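Local coordinates for sulfotransferase (Mycobacterium tuberculosis, PDB 2ZQ5), which probably transfers a sulfuryl group from the donor PAPS to an acceptor substrate, as sulfotransferases do, at residues E50-M60 with T273-V281; W79-I90 with R211-L221. One frame throughout, in Å; residues are numbered along the deposited sequence.

Interaction 1: E50-M60 with T273-V281; sequences EAGLTVLGSKM and TEGWSTKFV
Ser277 reaches Ala51 with its hydroxyl: OG donates to Ala51 O over 2.6 Å, arriving in the carbonyl plane. A small hydroxyl suits the spot, because the same OG also accepts from the backbone N of Lys279 and of Phe280, an ST turn and ST motif, so three bonds fix its rotation. Gly52, at positive phi just past helix 36-50, offers its O to Thr278 N (3.0 Å); a water donates to that oxygen too and links it to Thr278 OG1. Next, Thr54 N donates to Trp276 O at 3.0 Å. Leu53 and Ser277 thereby form a single beta bridge, which joins the residues leading into helix 55-81 to the loop between helices 262-272 and 282-304. Thr54 is the N-cap of helix 55-81: OG1 stands between its own backbone N and carbonyl carbon (chi1 57°), which turns it back to accept from Gly57 N at 3.0 Å, and it donates to Gly275 O at 2.7 Å. Gly57 lets the helix press its CA to 3.3 Å from Trp276 O. Beyond it, Met60 CG lies over one face of the Trp276 indole, 4.0 Å from the centroid of the five-membered ring, while Leu56 CD2 touches the ring edge at CD1.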
loop_
_atom_site.group_PDB
_atom_site.type_symbol
_atom_site.label_atom_id
_atom_site.label_comp_id
_atom_site.label_asym_id
_atom_site.label_seq_id
_atom_site.Cartn_x
_atom_site.Cartn_y
_atom_site.Cartn_z
ATOM N N GLU A 50 -19.586 -1.549 13.021
ATOM C CA GLU A 50 -19.571 -2.941 12.582
ATOM C C GLU A 50 -18.257 -3.702 12.751
ATOM O O GLU A 50 -18.235 -4.925 12.613
ATOM C CB GLU A 50 -20.001 -2.997 11.115
ATOM C CG GLU A 50 -19.346 -1.907 10.287
ATOM C CD GLU A 50 -19.833 -1.841 8.851
ATOM O OE1 GLU A 50 -21.057 -1.915 8.614
ATOM O OE2 GLU A 50 -18.978 -1.689 7.958
ATOM N N ALA A 51 -17.170 -3.003 13.062
ATOM C CA ALA A 51 -15.880 -3.669 13.199
ATOM C C ALA A 51 -15.689 -4.467 14.489
ATOM O O ALA A 51 -14.710 -5.197 14.621
ATOM C CB ALA A 51 -14.752 -2.653 13.039
ATOM N N GLY A 52 -16.619 -4.326 15.433
ATOM C CA GLY A 52 -16.520 -5.055 16.690
ATOM C C GLY A 52 -15.172 -4.908 17.372
ATOM O O GLY A 52 -14.620 -5.875 17.903
ATOM N N LEU A 53 -14.642 -3.692 17.375
ATOM C CA LEU A 53 -13.343 -3.437 17.975
ATOM C C LEU A 53 -13.311 -3.599 19.489
ATOM O O LEU A 53 -14.280 -3.303 20.183
ATOM C CB LEU A 53 -12.865 -2.025 17.619
ATOM C CG LEU A 53 -12.688 -1.720 16.130
ATOM C CD1 LEU A 53 -12.202 -0.287 15.974
ATOM C CD2 LEU A 53 -11.701 -2.693 15.503
ATOM N N THR A 54 -12.179 -4.087 19.980
ATOM C CA THR A 54 -11.953 -4.268 21.408
ATOM C C THR A 54 -11.284 -2.984 21.887
ATOM O O THR A 54 -11.123 -2.040 21.115
ATOM C CB THR A 54 -10.984 -5.422 21.667
ATOM O OG1 THR A 54 -9.753 -5.165 20.975
ATOM C CG2 THR A 54 -11.572 -6.736 21.179
ATOM N N VAL A 55 -10.894 -2.944 23.156
ATOM C CA VAL A 55 -10.221 -1.767 23.691
ATOM C C VAL A 55 -8.911 -1.592 22.930
ATOM O O VAL A 55 -8.544 -0.481 22.542
ATOM C CB VAL A 55 -9.919 -1.935 25.196
ATOM C CG1 VAL A 55 -9.038 -0.794 25.692
ATOM C CG2 VAL A 55 -11.222 -1.966 25.976
ATOM N N LEU A 56 -8.212 -2.702 22.714
ATOM C CA LEU A 56 -6.946 -2.685 21.993
ATOM C C LEU A 56 -7.156 -2.296 20.533
ATOM O O LEU A 56 -6.408 -1.487 19.987
ATOM C CB LEU A 56 -6.277 -4.059 22.061
ATOM C CG LEU A 56 -5.012 -4.233 21.215
ATOM C CD1 LEU A 56 -3.941 -3.256 21.677
ATOM C CD2 LEU A 56 -4.511 -5.663 21.334
ATOM N N GLY A 57 -8.172 -2.880 19.902
ATOM C CA GLY A 57 -8.449 -2.575 18.510
ATOM C C GLY A 57 -8.755 -1.106 18.280
ATOM O O GLY A 57 -8.309 -0.512 17.292
ATOM N N SER A 58 -9.522 -0.513 19.186
ATOM C CA SER A 58 -9.872 0.897 19.071
ATOM C C SER A 58 -8.633 1.767 19.266
ATOM O O SER A 58 -8.450 2.768 18.570
ATOM C CB SER A 58 -10.938 1.265 20.105
ATOM O OG SER A 58 -10.518 0.916 21.409
ATOM N N LYS A 59 -7.778 1.380 20.206
ATOM C CA LYS A 59 -6.557 2.132 20.469
ATOM C C LYS A 59 -5.647 2.091 19.245
ATOM O O LYS A 59 -5.084 3.112 18.843
ATOM C CB LYS A 59 -5.817 1.551 21.678
ATOM C CG LYS A 59 -4.486 2.233 21.964
ATOM C CD LYS A 59 -3.730 1.550 23.096
ATOM C CE LYS A 59 -2.378 2.213 23.322
ATOM N NZ LYS A 59 -1.588 1.539 24.389
ATOM N N MET A 60 -5.517 0.911 18.647
ATOM C CA MET A 60 -4.664 0.752 17.477
ATOM C C MET A 60 -5.169 1.549 16.283
ATOM O O MET A 60 -4.402 2.256 15.631
ATOM C CB MET A 60 -4.547 -0.727 17.094
ATOM C CG MET A 60 -3.877 -1.591 18.155
ATOM S SD MET A 60 -2.253 -0.963 18.642
ATOM C CE MET A 60 -1.300 -1.363 17.210
ATOM N N THR A 273 -4.047 -8.878 13.218
ATOM C CA THR A 273 -5.104 -8.220 13.984
ATOM C C THR A 273 -5.602 -8.968 15.215
ATOM O O THR A 273 -6.666 -8.649 15.744
ATOM C CB THR A 273 -6.321 -7.948 13.082
ATOM O OG1 THR A 273 -6.913 -9.195 12.688
ATOM C CG2 THR A 273 -5.891 -7.189 11.833
ATOM N N GLU A 274 -4.836 -9.952 15.676
ATOM C CA GLU A 274 -5.226 -10.732 16.843
ATOM C C GLU A 274 -5.521 -9.845 18.054
ATOM O O GLU A 274 -4.706 -9.008 18.441
ATOM C CB GLU A 274 -4.123 -11.737 17.185
ATOM C CG GLU A 274 -4.522 -12.770 18.222
ATOM C CD GLU A 274 -3.502 -13.885 18.343
ATOM O OE1 GLU A 274 -2.353 -13.603 18.743
ATOM O OE2 GLU A 274 -3.849 -15.045 18.032
ATOM N N GLY A 275 -6.702 -10.027 18.637
ATOM C CA GLY A 275 -7.085 -9.246 19.800
ATOM C C GLY A 275 -7.660 -7.868 19.525
ATOM O O GLY A 275 -8.025 -7.158 20.458
ATOM N N TRP A 276 -7.757 -7.481 18.257
ATOM C CA TRP A 276 -8.289 -6.164 17.907
ATOM C C TRP A 276 -9.800 -6.128 17.726
ATOM O O TRP A 276 -10.412 -5.060 17.776
ATOM C CB TRP A 276 -7.658 -5.657 16.606
ATOM C CG TRP A 276 -6.196 -5.374 16.671
ATOM C CD1 TRP A 276 -5.366 -5.545 17.740
ATOM C CD2 TRP A 276 -5.383 -4.875 15.604
ATOM N NE1 TRP A 276 -4.081 -5.182 17.404
ATOM C CE2 TRP A 276 -4.065 -4.767 16.098
ATOM C CE3 TRP A 276 -5.641 -4.508 14.276
ATOM C CZ2 TRP A 276 -3.002 -4.310 15.310
ATOM C CZ3 TRP A 276 -4.583 -4.052 13.490
ATOM C CH2 TRP A 276 -3.281 -3.958 14.014
ATOM N N SER A 277 -10.401 -7.295 17.517
ATOM C CA SER A 277 -11.834 -7.362 17.269
ATOM C C SER A 277 -12.415 -8.731 17.585
ATOM O O SER A 277 -11.722 -9.742 17.501
ATOM C CB SER A 277 -12.095 -7.033 15.790
ATOM O OG SER A 277 -13.414 -7.365 15.391
ATOM N N THR A 278 -13.695 -8.752 17.949
ATOM C CA THR A 278 -14.376 -10.006 18.234
ATOM C C THR A 278 -15.211 -10.396 17.016
ATOM O O THR A 278 -15.799 -11.479 16.978
ATOM C CB THR A 278 -15.304 -9.888 19.465
ATOM O OG1 THR A 278 -16.228 -8.810 19.276
ATOM C CG2 THR A 278 -14.486 -9.645 20.722
ATOM N N LYS A 279 -15.241 -9.511 16.019
ATOM C CA LYS A 279 -16.005 -9.726 14.789
ATOM C C LYS A 279 -15.131 -10.168 13.613
ATOM O O LYS A 279 -15.494 -11.084 12.874
ATOM C CB LYS A 279 -16.749 -8.437 14.412
ATOM C CG LYS A 279 -17.535 -8.491 13.104
ATOM C CD LYS A 279 -18.676 -9.495 13.178
ATOM C CE LYS A 279 -19.587 -9.373 11.961
ATOM N NZ LYS A 279 -20.672 -10.400 11.945
ATOM N N PHE A 280 -13.991 -9.505 13.434
ATOM C CA PHE A 280 -13.076 -9.837 12.343
ATOM C C PHE A 280 -12.196 -11.008 12.764
ATOM O O PHE A 280 -11.026 -10.838 13.120
ATOM C CB PHE A 280 -12.214 -8.622 11.989
ATOM C CG PHE A 280 -11.467 -8.755 10.686
ATOM C CD1 PHE A 280 -12.155 -8.840 9.476
ATOM C CD2 PHE A 280 -10.074 -8.763 10.669
ATOM C CE1 PHE A 280 -11.467 -8.928 8.262
ATOM C CE2 PHE A 280 -9.375 -8.852 9.463
ATOM C CZ PHE A 280 -10.075 -8.933 8.256
ATOM N N VAL A 281 -12.788 -12.197 12.732
ATOM C CA VAL A 281 -12.114 -13.433 13.102
ATOM C C VAL A 281 -12.682 -14.574 12.263
ATOM O O VAL A 281 -13.742 -14.436 11.651
ATOM C CB VAL A 281 -12.346 -13.791 14.599
ATOM C CG1 VAL A 281 -11.802 -12.694 15.501
ATOM C CG2 VAL A 281 -13.832 -14.001 14.859
HETATM O O HOH W 1 -15.762 -6.427 20.569
#

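Interaction 2: W79-I90 with R211-L221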
loop_
_atom_site.group_PDB
_atom_site.type_symbol
_atom_site.label_atom_id
_atom_site.label_comp_id
_atom_site.label_asym_id
_atom_site.label_seq_id
_atom_site.Cartn_x
_atom_site.Cartn_y
_atom_site.Cartn_z
ATOM N N TRP A 79 5.383 20.405 0.880
ATOM C CA TRP A 79 5.112 21.047 -0.401
ATOM C C TRP A 79 5.360 22.550 -0.329
ATOM O O TRP A 79 5.782 23.162 -1.311
ATOM C CB TRP A 79 3.674 20.765 -0.864
ATOM C CG TRP A 79 3.446 19.329 -1.258
ATOM C CD1 TRP A 79 4.309 18.525 -1.948
ATOM C CD2 TRP A 79 2.279 18.539 -1.000
ATOM N NE1 TRP A 79 3.750 17.279 -2.134
ATOM C CE2 TRP A 79 2.507 17.261 -1.561
ATOM C CE3 TRP A 79 1.063 18.786 -0.348
ATOM C CZ2 TRP A 79 1.561 16.230 -1.489
ATOM C CZ3 TRP A 79 0.123 17.760 -0.278
ATOM C CH2 TRP A 79 0.380 16.498 -0.847
ATOM N N LYS A 80 5.097 23.141 0.834
ATOM C CA LYS A 80 5.317 24.573 1.030
ATOM C C LYS A 80 6.812 24.847 1.106
ATOM O O LYS A 80 7.298 25.872 0.626
ATOM C CB LYS A 80 4.678 25.043 2.331
ATOM C CG LYS A 80 3.173 25.052 2.352
ATOM C CD LYS A 80 2.712 25.542 3.710
ATOM C CE LYS A 80 1.209 25.580 3.830
ATOM N NZ LYS A 80 0.826 25.978 5.212
ATOM N N GLN A 81 7.532 23.924 1.731
ATOM C CA GLN A 81 8.975 24.046 1.890
ATOM C C GLN A 81 9.705 23.853 0.569
ATOM O O GLN A 81 10.765 24.439 0.344
ATOM C CB GLN A 81 9.480 23.001 2.885
ATOM C CG GLN A 81 9.008 23.196 4.312
ATOM C CD GLN A 81 9.364 22.012 5.188
ATOM O OE1 GLN A 81 10.498 21.538 5.178
ATOM N NE2 GLN A 81 8.394 21.530 5.957
ATOM N N TYR A 82 9.133 23.022 -0.297
ATOM C CA TYR A 82 9.737 22.716 -1.588
ATOM C C TYR A 82 8.749 22.886 -2.730
ATOM O O TYR A 82 8.356 21.911 -3.369
ATOM C CB TYR A 82 10.260 21.279 -1.573
ATOM C CG TYR A 82 11.299 21.038 -0.507
ATOM C CD1 TYR A 82 12.632 21.377 -0.722
ATOM C CD2 TYR A 82 10.944 20.514 0.737
ATOM C CE1 TYR A 82 13.589 21.199 0.271
ATOM C CE2 TYR A 82 11.894 20.335 1.739
ATOM C CZ TYR A 82 13.214 20.681 1.498
ATOM O OH TYR A 82 14.158 20.511 2.484
ATOM N N PRO A 83 8.340 24.129 -3.015
ATOM C CA PRO A 83 7.387 24.362 -4.102
ATOM C C PRO A 83 7.860 23.868 -5.469
ATOM O O PRO A 83 7.045 23.579 -6.341
ATOM C CB PRO A 83 7.181 25.877 -4.061
ATOM C CG PRO A 83 8.488 26.381 -3.531
ATOM C CD PRO A 83 8.783 25.403 -2.421
ATOM N N GLU A 84 9.172 23.757 -5.648
ATOM C CA GLU A 84 9.728 23.300 -6.918
ATOM C C GLU A 84 9.353 21.856 -7.254
ATOM O O GLU A 84 9.619 21.379 -8.358
ATOM C CB GLU A 84 11.253 23.443 -6.913
ATOM C CG GLU A 84 11.946 22.645 -5.817
ATOM C CD GLU A 84 12.161 23.443 -4.543
ATOM O OE1 GLU A 84 11.291 24.264 -4.187
ATOM O OE2 GLU A 84 13.204 23.234 -3.892
ATOM N N HIS A 85 8.740 21.154 -6.306
ATOM C CA HIS A 85 8.338 19.771 -6.548
ATOM C C HIS A 85 7.347 19.696 -7.710
ATOM O O HIS A 85 7.288 18.693 -8.418
ATOM C CB HIS A 85 7.697 19.174 -5.289
ATOM C CG HIS A 85 6.338 19.725 -4.982
ATOM N ND1 HIS A 85 5.178 19.169 -5.476
ATOM C CD2 HIS A 85 5.957 20.800 -4.253
ATOM C CE1 HIS A 85 4.142 19.877 -5.063
ATOM N NE2 HIS A 85 4.588 20.872 -4.319
ATOM N N VAL A 86 6.576 20.763 -7.905
ATOM C CA VAL A 86 5.576 20.793 -8.971
ATOM C C VAL A 86 6.165 20.670 -10.373
ATOM O O VAL A 86 5.468 20.278 -11.308
ATOM C CB VAL A 86 4.721 22.089 -8.918
ATOM C CG1 VAL A 86 4.017 22.192 -7.579
ATOM C CG2 VAL A 86 5.593 23.309 -9.163
ATOM N N ASP A 87 7.445 20.995 -10.519
ATOM C CA ASP A 87 8.089 20.923 -11.826
ATOM C C ASP A 87 8.689 19.556 -12.134
ATOM O O ASP A 87 9.235 19.342 -13.218
ATOM C CB ASP A 87 9.177 21.993 -11.939
ATOM C CG ASP A 87 8.640 23.392 -11.718
ATOM O OD1 ASP A 87 7.575 23.712 -12.283
ATOM O OD2 ASP A 87 9.285 24.173 -10.987
ATOM N N VAL A 88 8.583 18.630 -11.188
ATOM C CA VAL A 88 9.128 17.295 -11.384
ATOM C C VAL A 88 8.224 16.456 -12.278
ATOM O O VAL A 88 7.041 16.285 -11.998
ATOM C CB VAL A 88 9.314 16.560 -10.036
ATOM C CG1 VAL A 88 9.792 15.126 -10.278
ATOM C CG2 VAL A 88 10.318 17.311 -9.173
ATOM N N ALA A 89 8.790 15.945 -13.364
ATOM C CA ALA A 89 8.037 15.110 -14.280
ATOM C C ALA A 89 8.257 13.648 -13.905
ATOM O O ALA A 89 9.375 13.239 -13.597
ATOM C CB ALA A 89 8.492 15.360 -15.713
ATOM N N ILE A 90 7.179 12.872 -13.912
ATOM C CA ILE A 90 7.250 11.450 -13.597
ATOM C C ILE A 90 7.071 10.731 -14.931
ATOM O O ILE A 90 5.962 10.666 -15.459
ATOM C CB ILE A 90 6.115 11.026 -12.636
ATOM C CG1 ILE A 90 6.112 11.920 -11.391
ATOM C CG2 ILE A 90 6.285 9.563 -12.244
ATOM C CD1 ILE A 90 7.368 11.824 -10.545
ATOM N N ARG A 211 -2.870 13.144 -5.528
ATOM C CA ARG A 211 -2.101 13.485 -4.336
ATOM C C ARG A 211 -0.884 12.556 -4.244
ATOM O O ARG A 211 0.212 12.974 -3.861
ATOM C CB ARG A 211 -2.968 13.356 -3.082
ATOM C CG ARG A 211 -2.294 13.922 -1.848
ATOM C CD ARG A 211 -3.042 13.596 -0.570
ATOM N NE ARG A 211 -2.314 14.115 0.584
ATOM C CZ ARG A 211 -2.389 15.371 1.015
ATOM N NH1 ARG A 211 -3.176 16.245 0.401
ATOM N NH2 ARG A 211 -1.647 15.763 2.043
ATOM N N HIS A 212 -1.089 11.292 -4.601
ATOM C CA HIS A 212 -0.025 10.292 -4.605
ATOM C C HIS A 212 1.113 10.823 -5.487
ATOM O O HIS A 212 2.281 10.800 -5.098
ATOM C CB HIS A 212 -0.615 8.976 -5.144
ATOM C CG HIS A 212 0.373 7.863 -5.324
ATOM N ND1 HIS A 212 1.135 7.719 -6.465
ATOM C CD2 HIS A 212 0.648 6.784 -4.551
ATOM C CE1 HIS A 212 1.830 6.598 -6.389
ATOM N NE2 HIS A 212 1.551 6.011 -5.238
ATOM N N ARG A 213 0.759 11.334 -6.662
ATOM C CA ARG A 213 1.747 11.875 -7.592
ATOM C C ARG A 213 2.480 13.089 -7.019
ATOM O O ARG A 213 3.696 13.215 -7.185
ATOM C CB ARG A 213 1.072 12.237 -8.918
ATOM C CG ARG A 213 2.019 12.823 -9.946
ATOM C CD ARG A 213 1.370 12.880 -11.320
ATOM N NE ARG A 213 2.213 13.588 -12.280
ATOM C CZ ARG A 213 2.382 14.907 -12.283
ATOM N NH1 ARG A 213 1.763 15.657 -11.380
ATOM N NH2 ARG A 213 3.171 15.479 -13.184
ATOM N N ARG A 214 1.751 13.982 -6.352
ATOM C CA ARG A 214 2.375 15.154 -5.744
ATOM C C ARG A 214 3.402 14.694 -4.715
ATOM O O ARG A 214 4.447 15.322 -4.545
ATOM C CB ARG A 214 1.329 16.045 -5.067
ATOM C CG ARG A 214 0.384 16.759 -6.020
ATOM C CD ARG A 214 -0.431 17.803 -5.268
ATOM N NE ARG A 214 0.439 18.764 -4.593
ATOM C CZ ARG A 214 0.009 19.736 -3.793
ATOM N NH1 ARG A 214 -1.288 19.885 -3.559
ATOM N NH2 ARG A 214 0.879 20.561 -3.226
ATOM N N ASN A 215 3.105 13.600 -4.020
ATOM C CA ASN A 215 4.045 13.082 -3.040
ATOM C C ASN A 215 5.265 12.451 -3.712
ATOM O O ASN A 215 6.373 12.538 -3.184
ATOM C CB ASN A 215 3.356 12.094 -2.095
ATOM C CG ASN A 215 2.789 12.784 -0.868
ATOM O OD1 ASN A 215 3.495 13.545 -0.199
ATOM N ND2 ASN A 215 1.521 12.528 -0.562
ATOM N N LEU A 216 5.079 11.822 -4.872
ATOM C CA LEU A 216 6.223 11.248 -5.579
ATOM C C LEU A 216 7.118 12.387 -6.074
ATOM O O LEU A 216 8.342 12.276 -6.047
ATOM C CB LEU A 216 5.775 10.391 -6.770
ATOM C CG LEU A 216 4.968 9.125 -6.469
ATOM C CD1 LEU A 216 4.952 8.247 -7.716
ATOM C CD2 LEU A 216 5.585 8.355 -5.309
ATOM N N GLN A 217 6.502 13.475 -6.533
ATOM C CA GLN A 217 7.252 14.639 -7.008
ATOM C C GLN A 217 8.109 15.206 -5.881
ATOM O O GLN A 217 9.261 15.586 -6.092
ATOM C CB GLN A 217 6.306 15.739 -7.492
ATOM C CG GLN A 217 5.586 15.458 -8.795
ATOM C CD GLN A 217 4.653 16.592 -9.173
ATOM O OE1 GLN A 217 3.763 16.960 -8.406
ATOM N NE2 GLN A 217 4.855 17.158 -10.357
ATOM N N LEU A 218 7.529 15.276 -4.687
ATOM C CA LEU A 218 8.218 15.797 -3.513
ATOM C C LEU A 218 9.354 14.884 -3.064
ATOM O O LEU A 218 10.501 15.315 -2.941
ATOM C CB LEU A 218 7.222 15.963 -2.365
ATOM C CG LEU A 218 7.819 16.213 -0.978
ATOM C CD1 LEU A 218 8.396 17.625 -0.906
ATOM C CD2 LEU A 218 6.739 16.007 0.074
ATOM N N ILE A 219 9.031 13.619 -2.820
ATOM C CA ILE A 219 10.030 12.665 -2.366
ATOM C C ILE A 219 11.126 12.452 -3.405
ATOM O O ILE A 219 12.289 12.254 -3.050
ATOM C CB ILE A 219 9.359 11.316 -2.000
ATOM C CG1 ILE A 219 8.388 11.540 -0.839
ATOM C CG2 ILE A 219 10.421 10.272 -1.638
ATOM C CD1 ILE A 219 7.495 10.349 -0.539
ATOM N N GLY A 220 10.762 12.515 -4.685
ATOM C CA GLY A 220 11.738 12.319 -5.743
ATOM C C GLY A 220 12.364 13.589 -6.296
ATOM O O GLY A 220 12.979 13.554 -7.361
ATOM N N LEU A 221 12.228 14.697 -5.570
ATOM C CA LEU A 221 12.766 15.990 -5.999
ATOM C C LEU A 221 14.257 15.990 -6.333
ATOM O O LEU A 221 14.695 16.718 -7.230
ATOM C CB LEU A 221 12.499 17.048 -4.925
ATOM C CG LEU A 221 13.009 18.462 -5.224
ATOM C CD1 LEU A 221 12.225 19.052 -6.395
ATOM C CD2 LEU A 221 12.860 19.335 -3.986
HETATM O O HOH W 2 4.958 18.008 -13.899
HETATM O O HOH W 3 4.615 13.844 -14.780
#
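Trp79, in the last turn of helix 55-81, pushes its indole as a knob into a hole formed by Arg211, Arg214, Asn215 and Leu218 of helix 206-219. The guanidinium of Arg214 lies on one indole face in a cation-pi stack, CZ 3.9 Å from the centroid of the six-membered ring and the planes 26° apart; a bend at chi3 folds the arginine over the ring. Arg211 instead sets its guanidinium face against the ring edge at CH2, 3.5 Å from CZ, the planes 72° apart, while Gln180 accepts from its NE. The indole's pi face suits the cation of Arg214, its flat edge the guanidinium face of Arg211, and NE1 donates a weak hydrogen bond to Arg214 O. Tyr82 rests its ring against Leu221 CD2, and the aliphatic CG of Glu84 packs 3.6 Å from Leu221 CD1. In the 3-10 turn, His85 brings its backbone O within 3.2 Å of Gln217 CB. Val88 lays CG2 on Leu221 CD1 and gives its O to Gln217 NE2, a nearly straight bond (2.9 Å, 176°) lying in both the amide and the carbonyl plane. One water bridges Arg213 NH2 to Ile90 N, a second reaches Val86 O and Val88 O only weakly, and Ile90 CD1 meets Leu216 CB. A single tryptophan knob, continued by a loop along helix 206-219, leads to strand 94-97 in the sulfotransferase fold's parallel sheet.

How the interactions relate
From the N terminus, the chain first enters interaction 1 at the start of helix 55-81, then runs down that helix to interaction 2 at its far end and the loop beyond. Strands 94-97 and 117-119 follow before helix 206-219 returns to residues 79-90 and closes the inner loop, 121 residues apart at the nearest ends. Strands 227-231 and 250-255 and helix 262-272 come next; residues 273-281 then close the outer loop of interaction 1, inside which interaction 2 is nested. The centres of the two contacts lie about 37 Å apart on opposite sides of the chain's centre. Helix 55-81 is thus tied at one end to the loop before helix 282-304 and at the other to helix 206-219.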